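Local structure of reticulocyte binding protein (Streptococcus agalactiae COH1, 3FAW) at residues A[202-206]-A[216-221]. The protein probably hydrolyses the alpha-1,6-glucosidic linkages of pullulan and of branched alpha-glucans as a cell-wall-attached streptococcal pullulanase. Residues are numbered along the deposited sequence.
Sequences YYLYE and ILDPYA. With CA (calcium ion), chain B.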
# COMPACT_ATOMS: atom_id res chain seq x y z
N TYR A 202 28.90 1.00 7.95
CA TYR A 202 27.61 0.66 8.55
C TYR A 202 27.61 0.95 10.06
O TYR A 202 28.67 1.00 10.68
CB TYR A 202 27.28 -0.80 8.30
CG TYR A 202 27.37 -1.22 6.85
CD1 TYR A 202 28.38 -2.08 6.41
CD2 TYR A 202 26.46 -0.75 5.92
CE1 TYR A 202 28.46 -2.47 5.08
CE2 TYR A 202 26.54 -1.12 4.58
CZ TYR A 202 27.54 -1.98 4.17
OH TYR A 202 27.61 -2.36 2.84
N TYR A 203 26.42 1.16 10.63
CA TYR A 203 26.31 1.50 12.04
C TYR A 203 25.03 0.97 12.71
O TYR A 203 23.98 0.85 12.09
CB TYR A 203 26.43 3.02 12.25
CG TYR A 203 25.30 3.84 11.68
CD1 TYR A 203 24.27 4.33 12.49
CD2 TYR A 203 25.25 4.14 10.32
CE1 TYR A 203 23.23 5.09 11.97
CE2 TYR A 203 24.21 4.90 9.78
CZ TYR A 203 23.21 5.37 10.61
OH TYR A 203 22.19 6.11 10.08
N LEU A 204 25.17 0.65 14.00
CA LEU A 204 24.04 0.40 14.88
C LEU A 204 24.17 1.32 16.09
O LEU A 204 25.25 1.86 16.34
CB LEU A 204 24.00 -1.07 15.33
CG LEU A 204 23.64 -2.13 14.29
CD1 LEU A 204 23.83 -3.53 14.86
CD2 LEU A 204 22.21 -1.95 13.78
N TYR A 205 23.08 1.49 16.84
CA TYR A 205 23.12 2.22 18.11
C TYR A 205 22.85 1.26 19.26
O TYR A 205 21.88 0.51 19.23
CB TYR A 205 22.06 3.33 18.13
CG TYR A 205 22.38 4.52 17.28
CD1 TYR A 205 23.48 5.33 17.56
CD2 TYR A 205 21.59 4.86 16.18
CE1 TYR A 205 23.78 6.44 16.78
CE2 TYR A 205 21.88 5.97 15.40
CZ TYR A 205 22.97 6.75 15.70
OH TYR A 205 23.28 7.85 14.93
N GLU A 206 23.71 1.29 20.27
CA GLU A 206 23.49 0.54 21.50
C GLU A 206 22.92 1.45 22.58
O GLU A 206 23.58 2.39 23.03
CB GLU A 206 24.77 -0.13 22.00
CG GLU A 206 24.52 -1.15 23.11
CD GLU A 206 25.78 -1.91 23.50
OE1 GLU A 206 26.76 -1.26 23.91
OE2 GLU A 206 25.77 -3.15 23.41
N ILE A 216 20.04 -1.21 18.13
CA ILE A 216 18.88 -0.80 17.33
C ILE A 216 19.25 -0.25 15.94
O ILE A 216 20.40 0.10 15.68
CB ILE A 216 17.97 0.23 18.09
CG1 ILE A 216 18.64 1.59 18.27
CG2 ILE A 216 17.56 -0.33 19.46
CD1 ILE A 216 18.48 2.54 17.10
N LEU A 217 18.25 -0.20 15.06
CA LEU A 217 18.41 0.29 13.69
C LEU A 217 17.89 1.71 13.61
O LEU A 217 16.74 1.98 13.94
CB LEU A 217 17.64 -0.61 12.71
CG LEU A 217 17.47 -0.09 11.27
CD1 LEU A 217 18.81 0.27 10.65
CD2 LEU A 217 16.73 -1.12 10.40
N ASP A 218 18.75 2.63 13.17
CA ASP A 218 18.37 4.03 12.95
C ASP A 218 17.12 4.08 12.06
O ASP A 218 17.16 3.68 10.90
CB ASP A 218 19.53 4.78 12.28
CG ASP A 218 19.31 6.28 12.20
OD1 ASP A 218 18.22 6.76 12.58
OD2 ASP A 218 20.23 6.98 11.75
N PRO A 219 15.98 4.56 12.62
CA PRO A 219 14.77 4.63 11.80
C PRO A 219 14.86 5.59 10.60
O PRO A 219 14.13 5.41 9.64
CB PRO A 219 13.68 5.08 12.79
CG PRO A 219 14.37 5.59 13.96
CD PRO A 219 15.75 5.02 14.00
N TYR A 220 15.76 6.57 10.67
CA TYR A 220 15.98 7.54 9.59
C TYR A 220 17.15 7.15 8.68
O TYR A 220 17.64 7.99 7.92
CB TYR A 220 16.21 8.94 10.18
CG TYR A 220 14.92 9.63 10.55
CD1 TYR A 220 14.18 9.19 11.65
CD2 TYR A 220 14.43 10.70 9.81
CE1 TYR A 220 13.00 9.81 11.99
CE2 TYR A 220 13.24 11.32 10.15
CZ TYR A 220 12.53 10.86 11.25
OH TYR A 220 11.35 11.46 11.62
N ALA A 221 17.58 5.90 8.74
CA ALA A 221 18.62 5.37 7.86
C ALA A 221 18.23 5.46 6.38
O ALA A 221 17.14 5.03 6.00
CB ALA A 221 18.94 3.91 8.24
CA CA B . 29.71 -2.94 1.45
O HOH W 1 21.49 1.90 13.21
O HOH W 2 21.50 8.73 13.29
O HOH W 3 31.13 -4.60 0.34
O HOH W 4 29.29 -4.95 2.69
O HOH W 5 30.97 -1.62 -0.21
O HOH W 6 29.66 -0.48 1.96
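Strand pairing between the two segments ends in a single antiparallel hydrogen-bonded pair, Tyr205 with Ile216, whose CA atoms lie 5.3 Å apart. Both bonds of the pair are nearly linear: Tyr205 N to Ile216 O is 3.2 Å with an angle of 174° at the hydrogen, and Ile216 N to Tyr205 O is 2.7 Å with 166°. Beyond it the backbones separate, and water 1 takes over, donating to Tyr203 O (2.9 Å) and Ile216 O (3.2 Å) while accepting from Asp218 N (2.8 Å). Ile216 O therefore receives two hydrogen bonds. The hairpin of strands 202-209 and 212-216 belongs to the antiparallel beta-sheet domain matching carbohydrate-binding module 48, the isoamylase N-terminal type; Tyr203 and Leu204 pair through their backbones with Ala241 and Ile161 in the flanking strands. Where the chain leaves this sheet, Asp218 starts a type I turn, closed by Ala221 N to Asp218 O at 3.1 Å. Both carboxylate oxygens of Asp218 are occupied: OD1 accepts from Tyr220 N (3.1 Å) in an Asx turn, whereas OD2 accepts from Tyr203 OH (2.7 Å) and from water 2 (2.7 Å), which in turn accepts from Tyr205 OH (2.6 Å). Apolar contact is modest, with Tyr205 CB 3.8 Å from Ile216 CD1. Tyr202 OH instead binds calcium at 2.6 Å, alongside four waters and the carbonyls of Lys165 and Lys363.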